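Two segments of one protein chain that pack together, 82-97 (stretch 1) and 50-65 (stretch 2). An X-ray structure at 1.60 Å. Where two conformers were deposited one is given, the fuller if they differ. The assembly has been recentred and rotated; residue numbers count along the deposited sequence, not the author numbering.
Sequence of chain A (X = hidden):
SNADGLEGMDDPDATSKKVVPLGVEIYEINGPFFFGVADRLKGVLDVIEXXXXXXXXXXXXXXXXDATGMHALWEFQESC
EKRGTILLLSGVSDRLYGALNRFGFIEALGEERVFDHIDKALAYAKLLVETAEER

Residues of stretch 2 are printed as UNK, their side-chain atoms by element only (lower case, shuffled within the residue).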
ATOM      1  N   LYS A  82      -7.269   3.232  12.424  1.00 21.14           N
ATOM      2  CA  LYS A  82      -8.075   4.261  13.076  1.00 22.33           C
ATOM      3  C   LYS A  82      -9.218   4.781  12.232  1.00 23.61           C
ATOM      4  O   LYS A  82     -10.178   5.328  12.782  1.00 22.85           O
ATOM      5  CB  LYS A  82      -7.245   5.484  13.529  1.00 21.32           C
ATOM      6  CG  LYS A  82      -6.307   5.132  14.716  1.00 22.15           C
ATOM      7  CD  LYS A  82      -5.409   6.258  15.203  1.00 23.73           C
ATOM      8  CE  LYS A  82      -4.540   5.876  16.414  1.00 23.90           C
ATOM      9  NZ  LYS A  82      -3.629   7.047  16.721  1.00 26.91           N
ATOM     10  N   ARG A  83      -9.065   4.738  10.915  1.00 20.45           N
ATOM     11  CA  ARG A  83     -10.161   5.188  10.001  1.00 22.78           C
ATOM     12  C   ARG A  83     -11.027   4.085   9.443  1.00 20.09           C
ATOM     13  O   ARG A  83     -11.933   4.401   8.649  1.00 21.97           O
ATOM     14  CB  ARG A  83      -9.537   5.907   8.807  1.00 25.00           C
ATOM     15  CG  ARG A  83      -8.794   7.187   9.192  1.00 30.73           C
ATOM     16  CD  ARG A  83      -9.713   8.386   9.104  1.00 33.26           C
ATOM     17  NE  ARG A  83      -8.986   9.618   9.384  1.00 40.05           N
ATOM     18  CZ  ARG A  83      -8.803  10.093  10.623  1.00 44.84           C
ATOM     19  NH1 ARG A  83      -9.274   9.417  11.670  1.00 40.11           N
ATOM     20  NH2 ARG A  83      -8.147  11.235  10.817  1.00 42.96           N
ATOM     21  N   GLY A  84     -10.776   2.815   9.824  1.00 17.84           N
ATOM     22  CA  GLY A  84     -11.516   1.646   9.294  1.00 18.71           C
ATOM     23  C   GLY A  84     -11.271   1.466   7.787  1.00 20.37           C
ATOM     24  O   GLY A  84     -12.190   0.969   6.985  1.00 21.93           O
ATOM     25  N   THR A  85     -10.101   1.955   7.346  1.00 16.95           N
ATOM     26  CA  THR A  85      -9.635   1.735   5.976  1.00 16.51           C
ATOM     27  C   THR A  85      -8.822   0.460   5.907  1.00 15.76           C
ATOM     28  O   THR A  85      -7.962   0.274   6.754  1.00 17.32           O
ATOM     29  CB  THR A  85      -8.696   2.906   5.539  1.00 17.84           C
ATOM     30  OG1 THR A  85      -9.492   4.125   5.537  1.00 19.41           O
ATOM     31  CG2 THR A  85      -8.131   2.651   4.105  1.00 17.78           C
ATOM     32  N   ILE A  86      -9.041  -0.359   4.878  1.00 14.47           N
ATOM     33  CA  ILE A  86      -8.227  -1.563   4.723  1.00 13.66           C
ATOM     34  C   ILE A  86      -6.994  -1.215   3.827  1.00 12.50           C
ATOM     35  O   ILE A  86      -7.158  -0.879   2.671  1.00 12.53           O
ATOM     36  CB  ILE A  86      -9.067  -2.688   4.082  1.00 15.92           C
ATOM     37  CG1 ILE A  86     -10.182  -3.100   5.070  1.00 18.03           C
ATOM     38  CG2 ILE A  86      -8.137  -3.869   3.781  1.00 14.25           C
ATOM     39  CD1 ILE A  86     -11.294  -3.998   4.499  1.00 21.73           C
ATOM     40  N   LEU A  87      -5.798  -1.406   4.361  0.50 12.04           N
ATOM     41  CA  LEU A  87      -4.553  -1.244   3.600  0.50 11.82           C
ATOM     42  C   LEU A  87      -4.190  -2.557   2.869  0.50 11.77           C
ATOM     43  O   LEU A  87      -4.204  -3.608   3.478  0.50 11.85           O
ATOM     44  CB  LEU A  87      -3.425  -0.866   4.582  0.50 11.81           C
ATOM     45  CG  LEU A  87      -2.082  -0.492   3.949  0.50 11.11           C
ATOM     46  CD1 LEU A  87      -2.245   0.638   2.930  0.50 11.08           C
ATOM     47  CD2 LEU A  87      -1.025  -0.112   5.025  0.50 11.06           C
ATOM     48  N   LEU A  88      -3.909  -2.450   1.564  1.00 11.96           N
ATOM     49  CA  LEU A  88      -3.347  -3.536   0.734  1.00 11.14           C
ATOM     50  C   LEU A  88      -1.954  -3.018   0.190  1.00 11.91           C
ATOM     51  O   LEU A  88      -1.764  -1.846  -0.077  1.00 10.26           O
ATOM     52  CB  LEU A  88      -4.217  -3.889  -0.461  1.00 12.53           C
ATOM     53  CG  LEU A  88      -5.710  -4.186  -0.099  1.00 12.43           C
ATOM     54  CD1 LEU A  88      -6.504  -4.501  -1.368  1.00 11.48           C
ATOM     55  CD2 LEU A  88      -5.844  -5.346   0.925  1.00 11.62           C
ATOM     56  N   LEU A  89      -1.027  -3.932   0.094  1.00 10.76           N
ATOM     57  CA  LEU A  89       0.218  -3.620  -0.675  1.00  9.93           C
ATOM     58  C   LEU A  89       0.203  -4.370  -1.965  1.00 10.81           C
ATOM     59  O   LEU A  89      -0.165  -5.549  -1.969  1.00 12.32           O
ATOM     60  CB  LEU A  89       1.480  -4.073   0.092  1.00 10.09           C
ATOM     61  CG  LEU A  89       1.412  -3.826   1.561  1.00 11.94           C
ATOM     62  CD1 LEU A  89       2.741  -4.405   2.086  1.00 14.35           C
ATOM     63  CD2 LEU A  89       1.345  -2.306   1.844  1.00 13.91           C
ATOM     64  N   SER A  90       0.573  -3.738  -3.083  0.50 10.43           N
ATOM     65  CA  SER A  90       0.668  -4.481  -4.330  0.50 11.21           C
ATOM     66  C   SER A  90       2.093  -4.308  -4.833  0.50 11.32           C
ATOM     67  O   SER A  90       2.825  -3.379  -4.387  0.50 10.61           O
ATOM     68  CB  SER A  90      -0.303  -3.977  -5.402  0.50 10.23           C
ATOM     69  OG  SER A  90      -0.040  -2.647  -5.791  0.50 10.01           O
ATOM     70  N   GLY A  91       2.435  -5.159  -5.793  1.00 11.62           N
ATOM     71  CA  GLY A  91       3.726  -5.102  -6.499  1.00 12.72           C
ATOM     72  C   GLY A  91       4.905  -5.385  -5.547  1.00 11.77           C
ATOM     73  O   GLY A  91       6.012  -4.900  -5.773  1.00 11.11           O
ATOM     74  N   VAL A  92       4.622  -6.178  -4.541  1.00 11.91           N
ATOM     75  CA  VAL A  92       5.700  -6.451  -3.529  1.00 12.59           C
ATOM     76  C   VAL A  92       6.627  -7.567  -4.076  1.00 12.91           C
ATOM     77  O   VAL A  92       6.202  -8.729  -4.289  1.00 14.20           O
ATOM     78  CB  VAL A  92       5.121  -6.866  -2.178  1.00 12.28           C
ATOM     79  CG1 VAL A  92       6.223  -7.284  -1.215  1.00 12.16           C
ATOM     80  CG2 VAL A  92       4.291  -5.754  -1.556  1.00 11.93           C
ATOM     81  N   SER A  93       7.886  -7.204  -4.324  1.00 13.98           N
ATOM     82  CA  SER A  93       8.853  -8.181  -4.887  1.00 14.29           C
ATOM     83  C   SER A  93       9.260  -9.156  -3.730  1.00 14.71           C
ATOM     84  O   SER A  93       9.040  -8.912  -2.585  1.00 13.33           O
ATOM     85  CB  SER A  93      10.126  -7.472  -5.337  1.00 15.23           C
ATOM     86  OG  SER A  93      10.746  -6.854  -4.201  1.00 14.87           O
ATOM     87  N   ASP A  94       9.880 -10.262  -4.095  1.00 15.25           N
ATOM     88  CA  ASP A  94      10.400 -11.165  -3.063  1.00 17.24           C
ATOM     89  C   ASP A  94      11.437 -10.533  -2.131  1.00 16.39           C
ATOM     90  O   ASP A  94      11.377 -10.756  -0.935  1.00 15.97           O
ATOM     91  CB  ASP A  94      11.013 -12.377  -3.785  1.00 19.54           C
ATOM     92  CG  ASP A  94       9.971 -13.341  -4.299  1.00 24.77           C
ATOM     93  OD1 ASP A  94       8.754 -13.173  -4.026  1.00 28.30           O
ATOM     94  OD2 ASP A  94      10.387 -14.308  -5.013  1.00 32.31           O
ATOM     95  N   ARG A  95      12.251  -9.590  -2.627  1.00 16.71           N
ATOM     96  CA  ARG A  95      13.208  -8.947  -1.744  1.00 18.01           C
ATOM     97  C   ARG A  95      12.497  -7.987  -0.794  1.00 16.15           C
ATOM     98  O   ARG A  95      12.711  -8.015   0.431  1.00 14.78           O
ATOM     99  CB  ARG A  95      14.247  -8.235  -2.567  1.00 19.53           C
ATOM    100  CG  ARG A  95      15.098  -7.434  -1.607  1.00 22.46           C
ATOM    101  CD  ARG A  95      16.061  -6.632  -2.408  1.00 26.85           C
ATOM    102  NE  ARG A  95      16.874  -6.014  -1.359  1.00 26.79           N
ATOM    103  CZ  ARG A  95      18.041  -5.434  -1.553  1.00 32.12           C
ATOM    104  NH1 ARG A  95      18.527  -5.337  -2.788  1.00 33.30           N
ATOM    105  NH2 ARG A  95      18.647  -4.872  -0.507  1.00 27.20           N
ATOM    106  N   LEU A  96      11.548  -7.207  -1.327  1.00 14.02           N
ATOM    107  CA  LEU A  96      10.797  -6.354  -0.362  1.00 13.11           C
ATOM    108  C   LEU A  96      10.037  -7.133   0.710  1.00 11.85           C
ATOM    109  O   LEU A  96       9.981  -6.728   1.912  1.00 12.55           O
ATOM    110  CB  LEU A  96       9.873  -5.403  -1.143  1.00 12.56           C
ATOM    111  CG  LEU A  96       9.080  -4.479  -0.216  1.00 11.43           C
ATOM    112  CD1 LEU A  96      10.024  -3.537   0.519  1.00 12.71           C
ATOM    113  CD2 LEU A  96       8.250  -3.578  -1.143  1.00 12.39           C
ATOM    114  N   TYR A  97       9.405  -8.217   0.312  1.00 12.03           N
ATOM    115  CA  TYR A  97       8.616  -9.022   1.222  1.00 13.90           C
ATOM    116  C   TYR A  97       9.559  -9.502   2.365  1.00 14.18           C
ATOM    117  O   TYR A  97       9.174  -9.453   3.528  1.00 16.25           O
ATOM    118  CB  TYR A  97       8.050 -10.252   0.454  1.00 15.77           C
ATOM    119  CG  TYR A  97       7.220 -11.160   1.329  1.00 18.09           C
ATOM    120  CD1 TYR A  97       5.857 -10.991   1.446  1.00 23.53           C
ATOM    121  CD2 TYR A  97       7.842 -12.170   2.032  1.00 21.67           C
ATOM    122  CE1 TYR A  97       5.106 -11.870   2.226  1.00 23.28           C
ATOM    123  CE2 TYR A  97       7.101 -13.022   2.807  1.00 24.48           C
ATOM    124  CZ  TYR A  97       5.726 -12.845   2.902  1.00 26.56           C
ATOM    125  OH  TYR A  97       4.956 -13.704   3.691  1.00 29.84           O
ATOM    126  N   UNK A  50     -13.042  12.311   1.889  0.50 34.93           N
ATOM    127  CA  UNK A  50     -13.878  11.104   1.849  0.50 32.67           C
ATOM    128  C   UNK A  50     -13.045   9.827   2.070  0.50 30.13           C
ATOM    129  O   UNK A  50     -12.522   9.238   1.120  0.50 26.22           O
ATOM    130  c   UNK A  50     -14.672  11.008   0.530  0.50 34.47           C
ATOM    131  c   UNK A  50     -16.588   9.855  -0.674  0.50 40.34           C
ATOM    132  c   UNK A  50     -15.552   9.773   0.441  0.50 36.07           C
ATOM    133  o   UNK A  50     -17.558  10.632  -0.544  0.50 40.11           O
ATOM    134  o   UNK A  50     -16.429   9.131  -1.680  0.50 40.33           O
ATOM    135  N   UNK A  51     -12.970   9.387   3.320  1.00 27.80           N
ATOM    136  CA  UNK A  51     -12.061   8.269   3.668  1.00 25.90           C
ATOM    137  C   UNK A  51     -12.357   7.034   2.827  1.00 23.36           C
ATOM    138  O   UNK A  51     -13.511   6.612   2.703  1.00 23.22           O
ATOM    139  c   UNK A  51     -11.087   6.934   5.571  1.00 26.07           C
ATOM    140  c   UNK A  51     -12.149   7.953   5.177  1.00 24.86           C
ATOM    141  o   UNK A  51     -11.942   9.169   5.931  1.00 26.65           O
ATOM    142  N   UNK A  52     -11.304   6.519   2.145  1.00 22.97           N
ATOM    143  CA  UNK A  52     -11.428   5.356   1.277  1.00 21.28           C
ATOM    144  C   UNK A  52     -11.775   4.086   2.106  1.00 20.47           C
ATOM    145  O   UNK A  52     -11.364   3.940   3.229  1.00 21.00           O
ATOM    146  c   UNK A  52      -9.128   6.101   1.432  1.00 22.15           C
ATOM    147  c   UNK A  52     -10.040   5.241   0.623  1.00 24.00           C
ATOM    148  c   UNK A  52     -10.002   7.201   1.991  1.00 22.51           C
ATOM    149  N   UNK A  53     -12.489   3.140   1.500  1.00 19.40           N
ATOM    150  CA  UNK A  53     -12.753   1.870   2.143  1.00 18.95           C
ATOM    151  C   UNK A  53     -11.474   1.023   2.084  1.00 15.72           C
ATOM    152  O   UNK A  53     -11.229   0.159   2.981  1.00 17.03           O
ATOM    153  c   UNK A  53     -16.164   1.074   0.460  1.00 32.60           C
ATOM    154  c   UNK A  53     -13.852   1.138   1.371  1.00 23.69           C
ATOM    155  c   UNK A  53     -17.355   1.880  -0.056  1.00 37.63           C
ATOM    156  n   UNK A  53     -18.113   2.424   1.101  1.00 37.27           N
ATOM    157  c   UNK A  53     -15.169   1.921   1.239  1.00 30.40           C
ATOM    158  N   UNK A  54     -10.744   1.209   0.963  1.00 13.87           N
ATOM    159  CA  UNK A  54      -9.513   0.359   0.678  1.00 12.13           C
ATOM    160  C   UNK A  54      -8.448   1.322   0.168  1.00 12.00           C
ATOM    161  O   UNK A  54      -8.772   2.200  -0.638  1.00 13.17           O
ATOM    162  c   UNK A  54      -9.754  -0.696  -0.388  1.00 12.35           C
ATOM    163  c   UNK A  54     -10.972  -1.616  -0.054  1.00 13.13           C
ATOM    164  c   UNK A  54      -8.538  -1.590  -0.631  1.00 12.64           C
ATOM    165  N   UNK A  55      -7.193   1.135   0.633  1.00 11.23           N
ATOM    166  CA  UNK A  55      -6.108   1.945   0.210  1.00 10.72           C
ATOM    167  C   UNK A  55      -5.062   0.981  -0.303  1.00 11.60           C
ATOM    168  O   UNK A  55      -4.619   0.097   0.483  1.00 12.13           O
ATOM    169  c   UNK A  55      -2.402   4.543   0.305  1.00 16.33           C
ATOM    170  c   UNK A  55      -5.562   2.808   1.416  1.00 12.08           C
ATOM    171  c   UNK A  55      -4.154   6.221   0.573  1.00 14.65           C
ATOM    172  c   UNK A  55      -3.326   3.512   0.650  1.00 14.32           C
ATOM    173  c   UNK A  55      -2.855   5.894   0.283  1.00 15.77           C
ATOM    174  c   UNK A  55      -5.040   5.199   1.060  1.00 12.89           C
ATOM    175  c   UNK A  55      -4.623   3.861   1.059  1.00 13.21           C
ATOM    176  N   UNK A  56      -4.617   1.203  -1.551  0.60 10.67           N
ATOM    177  CA  UNK A  56      -3.603   0.335  -2.133  0.60 10.12           C
ATOM    178  C   UNK A  56      -2.326   1.135  -2.197  0.60 10.62           C
ATOM    179  O   UNK A  56      -2.244   2.182  -2.846  0.60 10.00           O
ATOM    180  c   UNK A  56      -5.379  -0.844  -3.462  0.60 10.41           C
ATOM    181  c   UNK A  56      -5.886  -1.446  -4.738  0.60 11.08           C
ATOM    182  c   UNK A  56      -2.883  -1.113  -4.107  0.60  9.45           C
ATOM    183  c   UNK A  56      -4.012  -0.172  -3.538  0.60 10.18           C
ATOM    184  N   UNK A  57      -1.280   0.594  -1.572  1.00  9.82           N
ATOM    185  CA  UNK A  57       0.009   1.222  -1.715  1.00 10.16           C
ATOM    186  C   UNK A  57       0.784   0.408  -2.755  1.00  9.90           C
ATOM    187  O   UNK A  57       1.023  -0.853  -2.522  1.00  9.58           O
ATOM    188  c   UNK A  57       0.677   1.100  -0.338  1.00 12.43           C
ATOM    189  c   UNK A  57       1.814   1.995  -0.151  1.00 15.95           C
ATOM    190  c   UNK A  57       1.453   3.486  -0.138  1.00 18.62           C
ATOM    191  c   UNK A  57       2.393   1.689   1.249  1.00 16.36           C
ATOM    192  N   UNK A  58       1.032   1.029  -3.909  1.00  9.52           N
ATOM    193  CA  UNK A  58       1.724   0.396  -4.969  1.00 10.34           C
ATOM    194  C   UNK A  58       3.217   0.430  -4.768  1.00  9.70           C
ATOM    195  O   UNK A  58       3.831   1.558  -4.798  1.00  8.89           O
ATOM    196  n   UNK A  58       0.905  -1.019 -10.950  1.00 14.37           N
ATOM    197  n   UNK A  58      -0.500   0.832 -11.082  1.00 14.40           N
ATOM    198  c   UNK A  58      -0.075   0.779  -6.715  1.00 11.35           C
ATOM    199  n   UNK A  58       0.312   0.033  -9.034  1.00 12.62           N
ATOM    200  c   UNK A  58       1.406   1.022  -6.398  1.00 10.60           C
ATOM    201  c   UNK A  58      -0.384   1.027  -8.178  1.00 12.02           C
ATOM    202  c   UNK A  58       0.268  -0.022 -10.358  1.00 13.83           C
ATOM    203  N   UNK A  59       3.815  -0.752  -4.750  0.50  9.17           N
ATOM    204  CA  UNK A  59       5.222  -0.846  -4.306  0.50  9.46           C
ATOM    205  C   UNK A  59       6.056  -1.513  -5.376  0.50 10.41           C
ATOM    206  O   UNK A  59       7.131  -2.028  -5.080  0.50 11.04           O
ATOM    207  c   UNK A  59       5.270  -1.596  -2.937  0.50  8.55           C
ATOM    208 se   UNK A  59       4.771  -1.681  -0.100  0.48  6.13          SE
ATOM    209  c   UNK A  59       6.356  -0.540   0.378  0.50  6.35           C
ATOM    210  c   UNK A  59       4.420  -0.898  -1.852  0.50  7.31           C
ATOM    211  N   UNK A  60       5.597  -1.530  -6.626  1.00 11.73           N
ATOM    212  CA  UNK A  60       6.445  -2.167  -7.695  1.00 12.91           C
ATOM    213  C   UNK A  60       7.780  -1.513  -7.955  1.00 13.50           C
ATOM    214  O   UNK A  60       8.715  -2.177  -8.491  1.00 15.67           O
ATOM    215  c   UNK A  60       5.683  -2.210  -9.067  1.00 13.21           C
ATOM    216  n   UNK A  60       3.777  -0.251 -13.498  1.00 20.67           N
ATOM    217  n   UNK A  60       3.128   1.867 -12.823  1.00 24.30           N
ATOM    218  n   UNK A  60       3.962   0.345 -11.272  1.00 17.28           N
ATOM    219  c   UNK A  60       5.276  -0.785  -9.516  1.00 14.95           C
ATOM    220  c   UNK A  60       3.617   0.655 -12.530  1.00 22.02           C
ATOM    221  c   UNK A  60       4.477  -0.954 -10.853  1.00 15.75           C
ATOM    222  N   UNK A  61       7.906  -0.244  -7.566  1.00 14.00           N
ATOM    223  CA  UNK A  61       9.165   0.535  -7.746  1.00 15.13           C
ATOM    224  C   UNK A  61      10.018   0.502  -6.484  1.00 14.72           C
ATOM    225  O   UNK A  61      11.041   1.240  -6.400  1.00 14.67           O
ATOM    226  n   UNK A  61       6.652   3.908 -10.434  1.00 26.33           N
ATOM    227  n   UNK A  61       5.261   5.310 -11.690  1.00 37.32           N
ATOM    228  c   UNK A  61       8.877   2.022  -8.003  1.00 16.39           C
ATOM    229  c   UNK A  61       7.842   3.651  -9.594  1.00 22.36           C
ATOM    230  c   UNK A  61       6.389   5.098 -10.990  1.00 33.71           C
ATOM    231  c   UNK A  61       7.950   2.191  -9.191  1.00 20.23           C
ATOM    232  n   UNK A  61       7.293   6.096 -10.919  1.00 38.74           N
ATOM    233  N   UNK A  62       9.647  -0.324  -5.530  1.00 14.19           N
ATOM    234  CA  UNK A  62      10.302  -0.200  -4.213  1.00 12.90           C
ATOM    235  C   UNK A  62      11.061  -1.534  -3.993  1.00 13.50           C
ATOM    236  O   UNK A  62      10.447  -2.547  -3.572  1.00 13.91           O
ATOM    237  c   UNK A  62       9.971   0.174  -1.832  1.00 13.25           C
ATOM    238  c   UNK A  62       9.261  -0.079  -3.151  1.00 12.94           C
ATOM    239  c   UNK A  62       8.358   1.115  -3.413  1.00 13.32           C
ATOM    240  N   UNK A  63      12.395  -1.522  -4.208  1.00 13.59           N
ATOM    241  CA  UNK A  63      13.110  -2.702  -3.780  1.00 14.02           C
ATOM    242  C   UNK A  63      13.628  -2.776  -2.360  1.00 13.94           C
ATOM    243  O   UNK A  63      14.021  -3.916  -1.906  1.00 15.50           O
ATOM    244  c   UNK A  63      14.296  -2.777  -4.772  1.00 15.38           C
ATOM    245  c   UNK A  63      13.265  -0.529  -4.891  1.00 13.77           C
ATOM    246  c   UNK A  63      14.534  -1.341  -5.185  1.00 14.84           C
ATOM    247  N   UNK A  64      13.616  -1.641  -1.629  1.00 12.21           N
ATOM    248  CA  UNK A  64      14.340  -1.530  -0.407  1.00 13.90           C
ATOM    249  C   UNK A  64      13.528  -0.503   0.396  1.00 12.17           C
ATOM    250  O   UNK A  64      12.842   0.386  -0.177  1.00 11.24           O
ATOM    251  c   UNK A  64      16.710  -2.071  -1.252  1.00 16.61           C
ATOM    252  c   UNK A  64      15.918   0.283  -1.347  1.00 17.42           C
ATOM    253  c   UNK A  64      15.861  -1.000  -0.586  1.00 14.53           C
ATOM    254  N   UNK A  65      13.570  -0.667   1.692  1.00 11.67           N
ATOM    255  CA  UNK A  65      12.980   0.262   2.670  1.00 11.24           C
ATOM    256  C   UNK A  65      13.967   0.335   3.880  1.00 11.30           C
ATOM    257  O   UNK A  65      14.511  -0.740   4.326  1.00 13.58           O
ATOM    258  c   UNK A  65      11.592  -0.279   3.045  1.00  9.78           C
ATOM    259  c   UNK A  65       9.439   0.205   4.155  1.00  8.98           C
ATOM    260  c   UNK A  65      10.848   0.621   4.064  1.00  8.81           C
ATOM    261  c   UNK A  65      11.788  -1.710   3.557  1.00 11.63           C
TER
HETATM  262  O   HOH W   1     -13.113  -0.434   4.866  1.00 28.73           O
HETATM  263  O   HOH W   2       8.654  -4.420  -4.476  1.00 12.23           O

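Position 50 carries three carbons in a row, the third bearing two oxygens, and touches nothing on stretch 1; this carboxylate is Glu-50. At 51 one carbon holds an oxygen and a carbon, and that terminal carbon lies 3.7 Å from Arg-83 CB: Thr-51. Three carbons at 52 close a ring onto the backbone N, marking Pro-52, whose O accepts a hydrogen bond from Thr-85 OG1 (3.0 Å). Position 53 has four carbons in a row ending in nitrogen, hence Lys-53. Its CA-to-CB bond points away from stretch 1, but its O receives Ile-86 N at 2.9 Å, and water 1 joins the same O to Gly-84 O, 2.7 Å from each.

At 54 one carbon carries two others, one of them 3.6 Å from Leu-88 CD1; this is Val-54, and the atom is CG1. A carbon followed by a six-carbon ring at 55 gives Phe-55, whose CD2 meets Leu-87 CD1 at 3.8 Å. Position 56 has four carbons, forked at the first with one arm two carbons long: Ile-56, whose CG2 approaches Ser-90 OG (3.6 Å). At 57, four carbons fork at the second, and CB lies 4.1 Å from Leu-89 CD2; this is Leu-57.

Position 58 shows three carbons, a nitrogen, and a carbon carrying two more nitrogens, the guanidinium of Arg-58; its CG lies 3.5 Å from Ser-90 OG. Two carbons, selenium and a last carbon, unbranched, make 59 selenomethionine, Met-59, with SE 4.0 Å from Leu-89 CD2 and CE 3.9 Å from Leu-96 CD2. Positions 60 and 61 repeat the guanidinium pattern. The first, Arg-60, offers its CA to Gly-91 O at 3.4 Å; in the second, Arg-61, the CA-to-CB bond points away from stretch 1.

The three forked carbons at 62, near Leu-96 CD2, are Val-62. Another ring closed onto N makes 63 Pro-63, whose O lies 3.4 Å from Arg-95 CD. One carbon carrying two marks 64 as Val-64, with CG1 over one face of the Arg-95 guanidinium. At 65, four carbons forked at the first, one arm longer, give Ile-65; CG2 is 4.0 Å from Leu-96 CD1.

Backbone hydrogen bonds alternate between the strands, from Ile-86 N to Lys-53 O through Met-59 N to Ser-90 O (2.8 Å). The strands run parallel in register, and paired residues direct their side chains to the same face: Leu-88 with Val-54 and Ile-56, Leu-87 and Leu-89 with Phe-55 and Leu-57. Beyond them, Leu-96 packs beside Met-59, Val-62 and Ile-65. At Gly-91, an ideal CB would clash with Arg-60 N at 2.8 Å.

Stretch 2, residues 50-65: ETPKVFILRMRRVPVI
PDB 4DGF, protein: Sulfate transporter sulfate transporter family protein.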